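Local coordinates for glucose-inhibited division protein A-related protein, probable oxidoreductase (Thermus thermophilus, PDB 2CUL) that binds flavin-adenine dinucleotide in a Rossmann-type fold and is probably an oxidoreductase related to glucose-inhibited division protein A, at residues Gln5-Gly10 and Glu115-Ala120; Val29-Gln34 and Leu84-Ala89; Asn99-Val104 and Lys196-Leu201. All blocks are in the same frame, centred on the assembly; numbering follows the deposited sequence.

Contact 1. Residues Gln5-Gly10 and Glu115-Ala120; sequences QVLIVG and EKVVLA. With FAD (flavin-adenine dinucleotide), chain B.
V6 and V118 meet on one face of a pair of parallel strands. Their side chains cross obliquely, V6 CG1 to V118 CG2 at 3.9 Å. V118 CG2 stands anti to its own carbonyl carbon, beside the backbone N, and this turns it back to V6. I8 lies alongside V118 and points the same way, with I8 CG1 4.1 Å from V118 CB. On the other face V9 and L119 also run side by side, and V9 CB lies 4.1 Å from L119 CD2. Between these layers the backbones are joined by nearly straight bonds, such as L7 N to K116 O at 2.9 Å and V118 N to L7 O. The first bond, K116 N to Q5 O, is weak.

At the N-terminal end of the pair Q5 and E115 point the same way, with amide and carboxylate planes 73° apart. A water joins them, accepting from Q5 NE2 and donating to E115 OE1; Q5 OE1 takes the backbone N-H of R28. At the other end G10 CA comes to 3.2 Å from O4B of FAD. Its backbone angles call for glycine. G10 fits the first glycine of a GxGxxG pattern, consistent with the Rossmann-type dinucleotide-binding turn between strand 6-9 and helix 13-24.

Helices 13-24 and 213-230 cover the face of V6, I8 and V118. Strand 29-33 flanks strand 6-9, and strand 201-203 flanks strand 116-119.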
loop_
_atom_site.group_PDB
_atom_site.type_symbol
_atom_site.label_atom_id
_atom_site.label_comp_id
_atom_site.label_asym_id
_atom_site.label_seq_id
_atom_site.Cartn_x
_atom_site.Cartn_y
_atom_site.Cartn_z
ATOM N N GLN A 5 -13.852 -5.866 -7.333
ATOM C CA GLN A 5 -14.740 -4.991 -6.582
ATOM C C GLN A 5 -13.878 -3.931 -5.911
ATOM O O GLN A 5 -14.305 -2.791 -5.719
ATOM C CB GLN A 5 -15.505 -5.794 -5.537
ATOM C CG GLN A 5 -16.558 -6.695 -6.146
ATOM C CD GLN A 5 -17.227 -7.575 -5.119
ATOM O OE1 GLN A 5 -16.629 -8.525 -4.617
ATOM N NE2 GLN A 5 -18.474 -7.258 -4.793
ATOM N N VAL A 6 -12.659 -4.321 -5.554
ATOM C CA VAL A 6 -11.711 -3.411 -4.926
ATOM C C VAL A 6 -10.328 -3.648 -5.527
ATOM O O VAL A 6 -9.843 -4.779 -5.558
ATOM C CB VAL A 6 -11.619 -3.637 -3.390
ATOM C CG1 VAL A 6 -10.663 -2.624 -2.773
ATOM C CG2 VAL A 6 -13.000 -3.505 -2.751
ATOM N N LEU A 7 -9.712 -2.578 -6.027
ATOM C CA LEU A 7 -8.371 -2.644 -6.599
ATOM C C LEU A 7 -7.465 -1.911 -5.621
ATOM O O LEU A 7 -7.685 -0.736 -5.325
ATOM C CB LEU A 7 -8.318 -1.943 -7.961
ATOM C CG LEU A 7 -6.917 -1.758 -8.559
ATOM C CD1 LEU A 7 -6.321 -3.114 -8.926
ATOM C CD2 LEU A 7 -7.010 -0.874 -9.801
ATOM N N ILE A 8 -6.453 -2.611 -5.120
ATOM C CA ILE A 8 -5.523 -2.034 -4.159
ATOM C C ILE A 8 -4.143 -1.880 -4.785
ATOM O O ILE A 8 -3.597 -2.837 -5.335
ATOM C CB ILE A 8 -5.389 -2.943 -2.921
ATOM C CG1 ILE A 8 -6.768 -3.165 -2.288
ATOM C CG2 ILE A 8 -4.434 -2.313 -1.904
ATOM C CD1 ILE A 8 -6.781 -4.266 -1.234
ATOM N N VAL A 9 -3.592 -0.672 -4.699
ATOM C CA VAL A 9 -2.265 -0.385 -5.232
ATOM C C VAL A 9 -1.258 -0.394 -4.082
ATOM O O VAL A 9 -1.230 0.524 -3.257
ATOM C CB VAL A 9 -2.232 0.995 -5.936
ATOM C CG1 VAL A 9 -0.832 1.281 -6.474
ATOM C CG2 VAL A 9 -3.244 1.014 -7.076
ATOM N N GLY A 10 -0.440 -1.446 -4.029
ATOM C CA GLY A 10 0.554 -1.568 -2.977
ATOM C C GLY A 10 0.303 -2.776 -2.093
ATOM O O GLY A 10 -0.666 -2.804 -1.337
ATOM N N GLU A 115 -13.940 -1.253 -8.869
ATOM C CA GLU A 115 -15.123 -0.472 -8.509
ATOM C C GLU A 115 -14.708 0.589 -7.497
ATOM O O GLU A 115 -15.215 1.717 -7.497
ATOM C CB GLU A 115 -16.196 -1.396 -7.933
ATOM C CG GLU A 115 -16.851 -2.271 -8.990
ATOM C CD GLU A 115 -17.797 -3.300 -8.407
ATOM O OE1 GLU A 115 -18.297 -3.086 -7.283
ATOM O OE2 GLU A 115 -18.049 -4.317 -9.084
ATOM N N LYS A 116 -13.778 0.209 -6.631
ATOM C CA LYS A 116 -13.227 1.114 -5.634
ATOM C C LYS A 116 -11.722 0.957 -5.756
ATOM O O LYS A 116 -11.224 -0.161 -5.899
ATOM C CB LYS A 116 -13.705 0.736 -4.232
ATOM C CG LYS A 116 -15.194 0.984 -4.036
ATOM C CD LYS A 116 -15.651 0.635 -2.639
ATOM C CE LYS A 116 -17.121 0.970 -2.467
ATOM N NZ LYS A 116 -17.946 0.338 -3.533
ATOM N N VAL A 117 -11.002 2.074 -5.728
ATOM C CA VAL A 117 -9.550 2.049 -5.864
ATOM C C VAL A 117 -8.893 2.544 -4.584
ATOM O O VAL A 117 -9.204 3.627 -4.090
ATOM C CB VAL A 117 -9.097 2.919 -7.059
ATOM C CG1 VAL A 117 -7.581 2.912 -7.171
ATOM C CG2 VAL A 117 -9.724 2.390 -8.348
ATOM N N VAL A 118 -7.985 1.732 -4.055
ATOM C CA VAL A 118 -7.283 2.039 -2.816
ATOM C C VAL A 118 -5.796 2.264 -3.044
ATOM O O VAL A 118 -5.122 1.430 -3.651
ATOM C CB VAL A 118 -7.419 0.874 -1.801
ATOM C CG1 VAL A 118 -6.660 1.200 -0.516
ATOM C CG2 VAL A 118 -8.888 0.601 -1.503
ATOM N N LEU A 119 -5.287 3.391 -2.556
ATOM C CA LEU A 119 -3.867 3.691 -2.667
ATOM C C LEU A 119 -3.231 3.348 -1.321
ATOM O O LEU A 119 -3.606 3.905 -0.289
ATOM C CB LEU A 119 -3.642 5.175 -2.989
ATOM C CG LEU A 119 -4.221 5.671 -4.315
ATOM C CD1 LEU A 119 -3.854 7.134 -4.528
ATOM C CD2 LEU A 119 -3.676 4.822 -5.460
ATOM N N ALA A 120 -2.293 2.405 -1.339
ATOM C CA ALA A 120 -1.587 1.969 -0.131
ATOM C C ALA A 120 -0.117 1.902 -0.520
ATOM O O ALA A 120 0.548 0.885 -0.322
ATOM C CB ALA A 120 -2.082 0.585 0.300
HETATM P PA FAD B . 4.685 -0.448 2.420
HETATM O O1A FAD B . 5.945 0.255 2.134
HETATM O O2A FAD B . 4.685 -1.612 3.344
HETATM O O5B FAD B . 4.032 -0.941 1.050
HETATM C C5B FAD B . 3.893 -0.035 -0.046
HETATM C C4B FAD B . 3.799 -0.903 -1.294
HETATM O O4B FAD B . 3.322 -0.067 -2.349
HETATM C C3B FAD B . 5.145 -1.483 -1.773
HETATM O O3B FAD B . 5.066 -2.870 -2.020
HETATM C C2B FAD B . 5.448 -0.671 -2.997
HETATM O O2B FAD B . 6.325 -1.262 -3.928
HETATM C C1B FAD B . 4.045 -0.392 -3.527
HETATM N N9A FAD B . 3.941 0.743 -4.440
HETATM C C8A FAD B . 4.274 2.052 -4.179
HETATM N N7A FAD B . 4.057 2.844 -5.222
HETATM C C5A FAD B . 3.558 2.003 -6.198
HETATM C C6A FAD B . 3.137 2.242 -7.528
HETATM N N6A FAD B . 3.155 3.432 -8.102
HETATM N N1A FAD B . 2.680 1.156 -8.256
HETATM C C2A FAD B . 2.650 -0.096 -7.684
HETATM N N3A FAD B . 3.041 -0.385 -6.415
HETATM C C4A FAD B . 3.486 0.695 -5.718
HETATM N N1 FAD B . 7.568 0.496 11.141
HETATM C C2 FAD B . 7.893 -0.509 12.023
HETATM O O2 FAD B . 7.046 -1.053 12.690
HETATM N N3 FAD B . 9.237 -0.896 12.132
HETATM C C4 FAD B . 10.269 -0.332 11.412
HETATM O O4 FAD B . 11.446 -0.727 11.560
HETATM C C4X FAD B . 9.936 0.701 10.511
HETATM N N5 FAD B . 10.922 1.323 9.759
HETATM C C5X FAD B . 10.602 2.336 8.874
HETATM C C6 FAD B . 11.612 2.945 8.130
HETATM C C7 FAD B . 11.347 3.976 7.209
HETATM C C7M FAD B . 12.487 4.587 6.433
HETATM C C8 FAD B . 9.981 4.405 7.042
HETATM C C8M FAD B . 9.609 5.495 6.074
HETATM C C9 FAD B . 8.945 3.802 7.796
HETATM C C9A FAD B . 9.224 2.761 8.722
HETATM N N10 FAD B . 8.202 2.118 9.506
HETATM C C10 FAD B . 8.558 1.092 10.400
HETATM C "C1'" FAD B . 6.742 2.523 9.413
HETATM C "C2'" FAD B . 5.751 1.594 8.676
HETATM O "O2'" FAD B . 5.448 0.495 9.493
HETATM C "C3'" FAD B . 6.298 1.086 7.327
HETATM O "O3'" FAD B . 6.613 2.171 6.455
HETATM C "C4'" FAD B . 5.295 0.194 6.567
HETATM O "O4'" FAD B . 5.934 -0.489 5.491
HETATM C "C5'" FAD B . 4.140 1.073 6.048
HETATM O "O5'" FAD B . 3.171 0.248 5.380
HETATM P P FAD B . 2.501 0.658 4.003
HETATM O O1P FAD B . 1.554 -0.432 3.718
HETATM O O2P FAD B . 1.924 2.043 4.079
HETATM O O3P FAD B . 3.674 0.690 2.954
HETATM O O HOH W 1 -19.817 -5.021 -6.107
#

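Contact 2. Residues Val29-Gln34 and Leu84-Ala89; sequences VGLLTQ and LHLFQA. With FAD (flavin-adenine dinucleotide), chain B.
V29 and L84 begin a parallel strand pair that is bonded along its whole length. Five backbone hydrogen bonds link it, from H85 N to V29 O through to A89 N to T33 O. In the last the donor stands above the carbonyl plane, 53° out of it. A sixth bond comes from a side chain: Q88 NE2 gives to Q34 O at 3.0 Å. Its donor also lies above the carbonyl plane, and the same NE2 bonds E108.

Apolar contacts form on both faces. On one, L84 CD1 reaches across to V29 CG1 at 3.5 Å and also touches L31 CB. L31 and L86 lie side by side, pointing the same way, with L31 CG 3.8 Å from L86 CD1. On the other face the F87 ring crosses L32, and its CZ is 3.6 Å from L32 CB. Chi1 of 64° places F87 CG between the backbone N and the carbonyl carbon. The outer part of the ring leans in toward strand 29-33. L32 CA lies over one ring face, off toward the rim, while G30 CA is at the ring edge. L32 CG also packs on A89 CB at 3.6 Å.

At its C-terminal end, beside A89, strand 29-33 meets the adenine and ribose of FAD, as the second strand commonly does in Rossmann-type FAD proteins. Q34 N is 3.1 Å from N3A of FAD, and L32 CD2 lies 3.7 Å from C2A. Q34 OE1 lies over one face of the adenine, 3.2 Å from C5A. T33 OG1 is held by the N-H of A11.

Helix 13-24 covers the V29, L31 and L84 face. Strand 112-113 touches L32 and F87 on the other, and strand 6-9 pairs with the far edge of strand 29-33.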
loop_
_atom_site.group_PDB
_atom_site.type_symbol
_atom_site.label_atom_id
_atom_site.label_comp_id
_atom_site.label_asym_id
_atom_site.label_seq_id
_atom_site.Cartn_x
_atom_site.Cartn_y
_atom_site.Cartn_z
ATOM N N VAL A 29 -10.910 -9.161 -4.996
ATOM C CA VAL A 29 -9.852 -8.173 -4.851
ATOM C C VAL A 29 -8.695 -8.307 -5.827
ATOM O O VAL A 29 -8.208 -9.403 -6.101
ATOM C CB VAL A 29 -9.250 -8.220 -3.432
ATOM C CG1 VAL A 29 -8.153 -7.169 -3.292
ATOM C CG2 VAL A 29 -10.334 -8.003 -2.401
ATOM N N GLY A 30 -8.263 -7.164 -6.343
ATOM C CA GLY A 30 -7.121 -7.129 -7.230
ATOM C C GLY A 30 -6.058 -6.378 -6.454
ATOM O O GLY A 30 -6.270 -5.227 -6.072
ATOM N N LEU A 31 -4.932 -7.034 -6.186
ATOM C CA LEU A 31 -3.839 -6.411 -5.449
ATOM C C LEU A 31 -2.681 -6.187 -6.411
ATOM O O LEU A 31 -1.955 -7.118 -6.767
ATOM C CB LEU A 31 -3.406 -7.311 -4.287
ATOM C CG LEU A 31 -2.292 -6.797 -3.370
ATOM C CD1 LEU A 31 -2.643 -5.407 -2.831
ATOM C CD2 LEU A 31 -2.108 -7.782 -2.219
ATOM N N LEU A 32 -2.532 -4.935 -6.832
ATOM C CA LEU A 32 -1.500 -4.527 -7.779
ATOM C C LEU A 32 -0.285 -3.981 -7.039
ATOM O O LEU A 32 -0.428 -3.159 -6.136
ATOM C CB LEU A 32 -2.091 -3.457 -8.703
ATOM C CG LEU A 32 -1.275 -2.802 -9.817
ATOM C CD1 LEU A 32 -2.240 -2.148 -10.804
ATOM C CD2 LEU A 32 -0.309 -1.775 -9.243
ATOM N N THR A 33 0.908 -4.440 -7.409
ATOM C CA THR A 33 2.113 -3.962 -6.742
ATOM C C THR A 33 3.292 -3.969 -7.717
ATOM O O THR A 33 3.411 -4.862 -8.553
ATOM C CB THR A 33 2.378 -4.813 -5.467
ATOM O OG1 THR A 33 3.099 -4.028 -4.511
ATOM C CG2 THR A 33 3.148 -6.085 -5.800
ATOM N N GLN A 34 4.160 -2.962 -7.622
ATOM C CA GLN A 34 5.273 -2.850 -8.562
ATOM C C GLN A 34 6.321 -3.946 -8.541
ATOM O O GLN A 34 6.936 -4.229 -9.571
ATOM C CB GLN A 34 5.959 -1.485 -8.429
ATOM C CG GLN A 34 6.509 -1.143 -7.066
ATOM C CD GLN A 34 6.902 0.323 -6.978
ATOM O OE1 GLN A 34 6.326 1.167 -7.665
ATOM N NE2 GLN A 34 7.870 0.636 -6.127
ATOM N N LEU A 84 -8.579 -13.438 -4.149
ATOM C CA LEU A 84 -7.553 -12.435 -4.376
ATOM C C LEU A 84 -6.662 -12.710 -5.569
ATOM O O LEU A 84 -6.221 -13.838 -5.779
ATOM C CB LEU A 84 -6.669 -12.306 -3.132
ATOM C CG LEU A 84 -5.480 -11.344 -3.237
ATOM C CD1 LEU A 84 -5.977 -9.929 -3.524
ATOM C CD2 LEU A 84 -4.695 -11.377 -1.934
ATOM N N HIS A 85 -6.414 -11.671 -6.361
ATOM C CA HIS A 85 -5.505 -11.800 -7.491
ATOM C C HIS A 85 -4.369 -10.817 -7.269
ATOM O O HIS A 85 -4.557 -9.604 -7.367
ATOM C CB HIS A 85 -6.166 -11.472 -8.824
ATOM C CG HIS A 85 -5.276 -11.737 -9.997
ATOM N ND1 HIS A 85 -5.400 -11.074 -11.199
ATOM C CD2 HIS A 85 -4.246 -12.604 -10.150
ATOM C CE1 HIS A 85 -4.484 -11.519 -12.041
ATOM N NE2 HIS A 85 -3.771 -12.448 -11.430
ATOM N N LEU A 86 -3.199 -11.354 -6.945
ATOM C CA LEU A 86 -2.010 -10.548 -6.711
ATOM C C LEU A 86 -1.231 -10.508 -8.014
ATOM O O LEU A 86 -0.882 -11.553 -8.568
ATOM C CB LEU A 86 -1.160 -11.185 -5.607
ATOM C CG LEU A 86 0.259 -10.651 -5.397
ATOM C CD1 LEU A 86 0.221 -9.169 -5.034
ATOM C CD2 LEU A 86 0.932 -11.454 -4.285
ATOM N N PHE A 87 -0.968 -9.311 -8.526
ATOM C CA PHE A 87 -0.228 -9.213 -9.776
ATOM C C PHE A 87 0.729 -8.031 -9.790
ATOM O O PHE A 87 0.589 -7.086 -9.008
ATOM C CB PHE A 87 -1.200 -9.151 -10.968
ATOM C CG PHE A 87 -2.081 -7.933 -10.981
ATOM C CD1 PHE A 87 -1.728 -6.813 -11.728
ATOM C CD2 PHE A 87 -3.269 -7.907 -10.254
ATOM C CE1 PHE A 87 -2.540 -5.684 -11.757
ATOM C CE2 PHE A 87 -4.093 -6.778 -10.271
ATOM C CZ PHE A 87 -3.727 -5.665 -11.026
ATOM N N GLN A 88 1.715 -8.105 -10.678
ATOM C CA GLN A 88 2.724 -7.058 -10.790
ATOM C C GLN A 88 2.362 -6.024 -11.838
ATOM O O GLN A 88 1.947 -6.355 -12.945
ATOM C CB GLN A 88 4.083 -7.675 -11.144
ATOM C CG GLN A 88 5.255 -6.681 -11.210
ATOM C CD GLN A 88 5.177 -5.733 -12.405
ATOM O OE1 GLN A 88 4.862 -6.151 -13.522
ATOM N NE2 GLN A 88 5.478 -4.454 -12.178
ATOM N N ALA A 89 2.513 -4.762 -11.462
ATOM C CA ALA A 89 2.264 -3.645 -12.358
ATOM C C ALA A 89 2.702 -2.397 -11.614
ATOM O O ALA A 89 2.672 -2.364 -10.382
ATOM C CB ALA A 89 0.784 -3.562 -12.724
HETATM P PA FAD B . 4.685 -0.448 2.420
HETATM O O1A FAD B . 5.945 0.255 2.134
HETATM O O2A FAD B . 4.685 -1.612 3.344
HETATM O O5B FAD B . 4.032 -0.941 1.050
HETATM C C5B FAD B . 3.893 -0.035 -0.046
HETATM C C4B FAD B . 3.799 -0.903 -1.294
HETATM O O4B FAD B . 3.322 -0.067 -2.349
HETATM C C3B FAD B . 5.145 -1.483 -1.773
HETATM O O3B FAD B . 5.066 -2.870 -2.020
HETATM C C2B FAD B . 5.448 -0.671 -2.997
HETATM O O2B FAD B . 6.325 -1.262 -3.928
HETATM C C1B FAD B . 4.045 -0.392 -3.527
HETATM N N9A FAD B . 3.941 0.743 -4.440
HETATM C C8A FAD B . 4.274 2.052 -4.179
HETATM N N7A FAD B . 4.057 2.844 -5.222
HETATM C C5A FAD B . 3.558 2.003 -6.198
HETATM C C6A FAD B . 3.137 2.242 -7.528
HETATM N N6A FAD B . 3.155 3.432 -8.102
HETATM N N1A FAD B . 2.680 1.156 -8.256
HETATM C C2A FAD B . 2.650 -0.096 -7.684
HETATM N N3A FAD B . 3.041 -0.385 -6.415
HETATM C C4A FAD B . 3.486 0.695 -5.718
HETATM N N1 FAD B . 7.568 0.496 11.141
HETATM C C2 FAD B . 7.893 -0.509 12.023
HETATM O O2 FAD B . 7.046 -1.053 12.690
HETATM N N3 FAD B . 9.237 -0.896 12.132
HETATM C C4 FAD B . 10.269 -0.332 11.412
HETATM O O4 FAD B . 11.446 -0.727 11.560
HETATM C C4X FAD B . 9.936 0.701 10.511
HETATM N N5 FAD B . 10.922 1.323 9.759
HETATM C C5X FAD B . 10.602 2.336 8.874
HETATM C C6 FAD B . 11.612 2.945 8.130
HETATM C C7 FAD B . 11.347 3.976 7.209
HETATM C C7M FAD B . 12.487 4.587 6.433
HETATM C C8 FAD B . 9.981 4.405 7.042
HETATM C C8M FAD B . 9.609 5.495 6.074
HETATM C C9 FAD B . 8.945 3.802 7.796
HETATM C C9A FAD B . 9.224 2.761 8.722
HETATM N N10 FAD B . 8.202 2.118 9.506
HETATM C C10 FAD B . 8.558 1.092 10.400
HETATM C "C1'" FAD B . 6.742 2.523 9.413
HETATM C "C2'" FAD B . 5.751 1.594 8.676
HETATM O "O2'" FAD B . 5.448 0.495 9.493
HETATM C "C3'" FAD B . 6.298 1.086 7.327
HETATM O "O3'" FAD B . 6.613 2.171 6.455
HETATM C "C4'" FAD B . 5.295 0.194 6.567
HETATM O "O4'" FAD B . 5.934 -0.489 5.491
HETATM C "C5'" FAD B . 4.140 1.073 6.048
HETATM O "O5'" FAD B . 3.171 0.248 5.380
HETATM P P FAD B . 2.501 0.658 4.003
HETATM O O1P FAD B . 1.554 -0.432 3.718
HETATM O O2P FAD B . 1.924 2.043 4.079
HETATM O O3P FAD B . 3.674 0.690 2.954
#

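Contact 3. Residues Asn99-Val104 and Lys196-Leu201; sequences NRVVGV and KRLEGL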
loop_
_atom_site.group_PDB
_atom_site.type_symbol
_atom_site.label_atom_id
_atom_site.label_comp_id
_atom_site.label_asym_id
_atom_site.label_seq_id
_atom_site.Cartn_x
_atom_site.Cartn_y
_atom_site.Cartn_z
ATOM N N ASN A 99 -15.127 12.827 -12.584
ATOM C CA ASN A 99 -14.482 13.001 -11.288
ATOM C C ASN A 99 -14.351 11.674 -10.545
ATOM O O ASN A 99 -14.006 11.646 -9.366
ATOM C CB ASN A 99 -15.273 14.001 -10.439
ATOM C CG ASN A 99 -16.592 13.440 -9.951
ATOM O OD1 ASN A 99 -17.128 12.490 -10.519
ATOM N ND2 ASN A 99 -17.133 14.041 -8.896
ATOM N N ARG A 100 -14.607 10.572 -11.245
ATOM C CA ARG A 100 -14.526 9.257 -10.618
ATOM C C ARG A 100 -13.309 8.423 -11.008
ATOM O O ARG A 100 -13.003 8.253 -12.190
ATOM C CB ARG A 100 -15.796 8.454 -10.923
ATOM C CG ARG A 100 -15.771 7.029 -10.383
ATOM C CD ARG A 100 -17.117 6.342 -10.566
ATOM N NE ARG A 100 -18.116 6.854 -9.632
ATOM C CZ ARG A 100 -18.149 6.559 -8.335
ATOM N NH1 ARG A 100 -17.240 5.746 -7.812
ATOM N NH2 ARG A 100 -19.087 7.082 -7.559
ATOM N N VAL A 101 -12.619 7.901 -9.996
ATOM C CA VAL A 101 -11.461 7.048 -10.225
ATOM C C VAL A 101 -12.006 5.646 -10.472
ATOM O O VAL A 101 -12.728 5.097 -9.634
ATOM C CB VAL A 101 -10.524 7.013 -8.999
ATOM C CG1 VAL A 101 -9.337 6.089 -9.273
ATOM C CG2 VAL A 101 -10.027 8.421 -8.690
ATOM N N VAL A 102 -11.665 5.076 -11.623
ATOM C CA VAL A 102 -12.133 3.742 -11.985
ATOM C C VAL A 102 -10.999 2.726 -12.075
ATOM O O VAL A 102 -11.230 1.551 -12.362
ATOM C CB VAL A 102 -12.870 3.768 -13.338
ATOM C CG1 VAL A 102 -14.127 4.616 -13.227
ATOM C CG2 VAL A 102 -11.949 4.318 -14.414
ATOM N N GLY A 103 -9.775 3.179 -11.833
ATOM C CA GLY A 103 -8.638 2.277 -11.894
ATOM C C GLY A 103 -7.347 3.062 -11.984
ATOM O O GLY A 103 -7.311 4.242 -11.636
ATOM N N VAL A 104 -6.280 2.417 -12.437
ATOM C CA VAL A 104 -5.007 3.109 -12.581
ATOM C C VAL A 104 -4.330 2.740 -13.884
ATOM O O VAL A 104 -4.554 1.658 -14.431
ATOM C CB VAL A 104 -4.003 2.780 -11.440
ATOM C CG1 VAL A 104 -4.535 3.270 -10.102
ATOM C CG2 VAL A 104 -3.717 1.280 -11.407
ATOM N N LYS A 196 -11.439 12.443 -0.624
ATOM C CA LYS A 196 -12.594 13.202 -1.098
ATOM C C LYS A 196 -12.475 14.079 -2.334
ATOM O O LYS A 196 -13.498 14.497 -2.886
ATOM C CB LYS A 196 -13.150 14.051 0.049
ATOM C CG LYS A 196 -12.189 15.111 0.556
ATOM C CD LYS A 196 -12.845 15.975 1.621
ATOM C CE LYS A 196 -11.861 16.978 2.196
ATOM N NZ LYS A 196 -11.286 17.870 1.150
ATOM N N ARG A 197 -11.254 14.371 -2.766
ATOM C CA ARG A 197 -11.058 15.208 -3.945
ATOM C C ARG A 197 -11.732 14.602 -5.177
ATOM O O ARG A 197 -12.227 15.323 -6.045
ATOM C CB ARG A 197 -9.561 15.410 -4.206
ATOM C CG ARG A 197 -9.246 16.368 -5.348
ATOM C CD ARG A 197 -7.750 16.658 -5.418
ATOM N NE ARG A 197 -7.274 17.396 -4.249
ATOM C CZ ARG A 197 -7.271 18.723 -4.145
ATOM N NH1 ARG A 197 -7.714 19.476 -5.145
ATOM N NH2 ARG A 197 -6.818 19.301 -3.039
ATOM N N LEU A 198 -11.756 13.273 -5.246
ATOM C CA LEU A 198 -12.381 12.572 -6.362
ATOM C C LEU A 198 -13.306 11.490 -5.811
ATOM O O LEU A 198 -13.331 11.250 -4.606
ATOM C CB LEU A 198 -11.310 11.944 -7.256
ATOM C CG LEU A 198 -10.336 12.934 -7.907
ATOM C CD1 LEU A 198 -9.183 12.191 -8.559
ATOM C CD2 LEU A 198 -11.081 13.772 -8.933
ATOM N N GLU A 199 -14.068 10.848 -6.691
ATOM C CA GLU A 199 -14.989 9.794 -6.275
ATOM C C GLU A 199 -14.377 8.405 -6.430
ATOM O O GLU A 199 -13.513 8.195 -7.282
ATOM C CB GLU A 199 -16.279 9.869 -7.095
ATOM C CG GLU A 199 -17.069 11.152 -6.897
ATOM C CD GLU A 199 -17.565 11.314 -5.473
ATOM O OE1 GLU A 199 -18.235 10.390 -4.965
ATOM O OE2 GLU A 199 -17.290 12.366 -4.861
ATOM N N GLY A 200 -14.834 7.471 -5.594
ATOM C CA GLY A 200 -14.365 6.094 -5.635
ATOM C C GLY A 200 -12.915 5.850 -5.255
ATOM O O GLY A 200 -12.386 4.762 -5.490
ATOM N N LEU A 201 -12.286 6.847 -4.639
ATOM C CA LEU A 201 -10.879 6.767 -4.258
ATOM C C LEU A 201 -10.655 6.691 -2.753
ATOM O O LEU A 201 -11.219 7.478 -1.996
ATOM C CB LEU A 201 -10.139 7.984 -4.814
ATOM C CG LEU A 201 -8.616 8.025 -4.663
ATOM C CD1 LEU A 201 -7.993 6.889 -5.461
ATOM C CD2 LEU A 201 -8.092 9.364 -5.157
HETATM O O HOH W 2 -15.013 15.263 -7.089
#
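The start of strand 100-106 and the loop leading into strand 201-203 are joined by a single bridge, R100 with E199, through E199 N to N99 O at 2.8 Å and V101 N to E199 O at 2.9 Å. The side chains of N99 and E199 lie side by side, pointing the same way, with N99 ND2 3.5 Å from E199 CG. A water accepts from N99 ND2 and donates to R197 O. R100 bends at chi3 (-73°), and its guanidinium carries E199 CB over the centre of one face. The charges are near but not paired: R100 NH2 is 4.3 Å from E199 OE1, which lies well out of the guanidinium plane. G200 has positive phi, which favours glycine, and its CA lies 3.6 Å from R100 NH1. V101 points toward the 196-201 loop. Its CG2 meets L198 CD1 and L201 CB, both at 3.9 Å, and its side chain crosses that of L198 at about a right angle. L198 and L201 also touch F158, and V101 packs on V117.

Strands 84-97, 100-106 and 112-113 form a beta-meander, probably as in other FAD-binding Rossmann-type folds. The bridge joins its middle strand to the loop before strand 201-203, away from FAD.

Overall arrangement
All three contacts reach one mixed sheet. Contacts 1 and 2 have centres about 9 Å apart and share the border of strands 6-9 and 29-33, where I8 O and L32 N are 2.8 Å apart and probably bonded. Together they align four parallel strands, with FAD near the C-terminal ends of 6-9, 29-33 and 116-119 and beside A89 within 84-97. Contact 3 is centred about 10 Å from contact 1, where V117 N lies 3.0 Å from G200 O, a probable hydrogen bond. It is about 19 Å from contact 2, yet L32 CD1 still packs on V104 CG2. The L201 side chain remains about 12 Å from FAD.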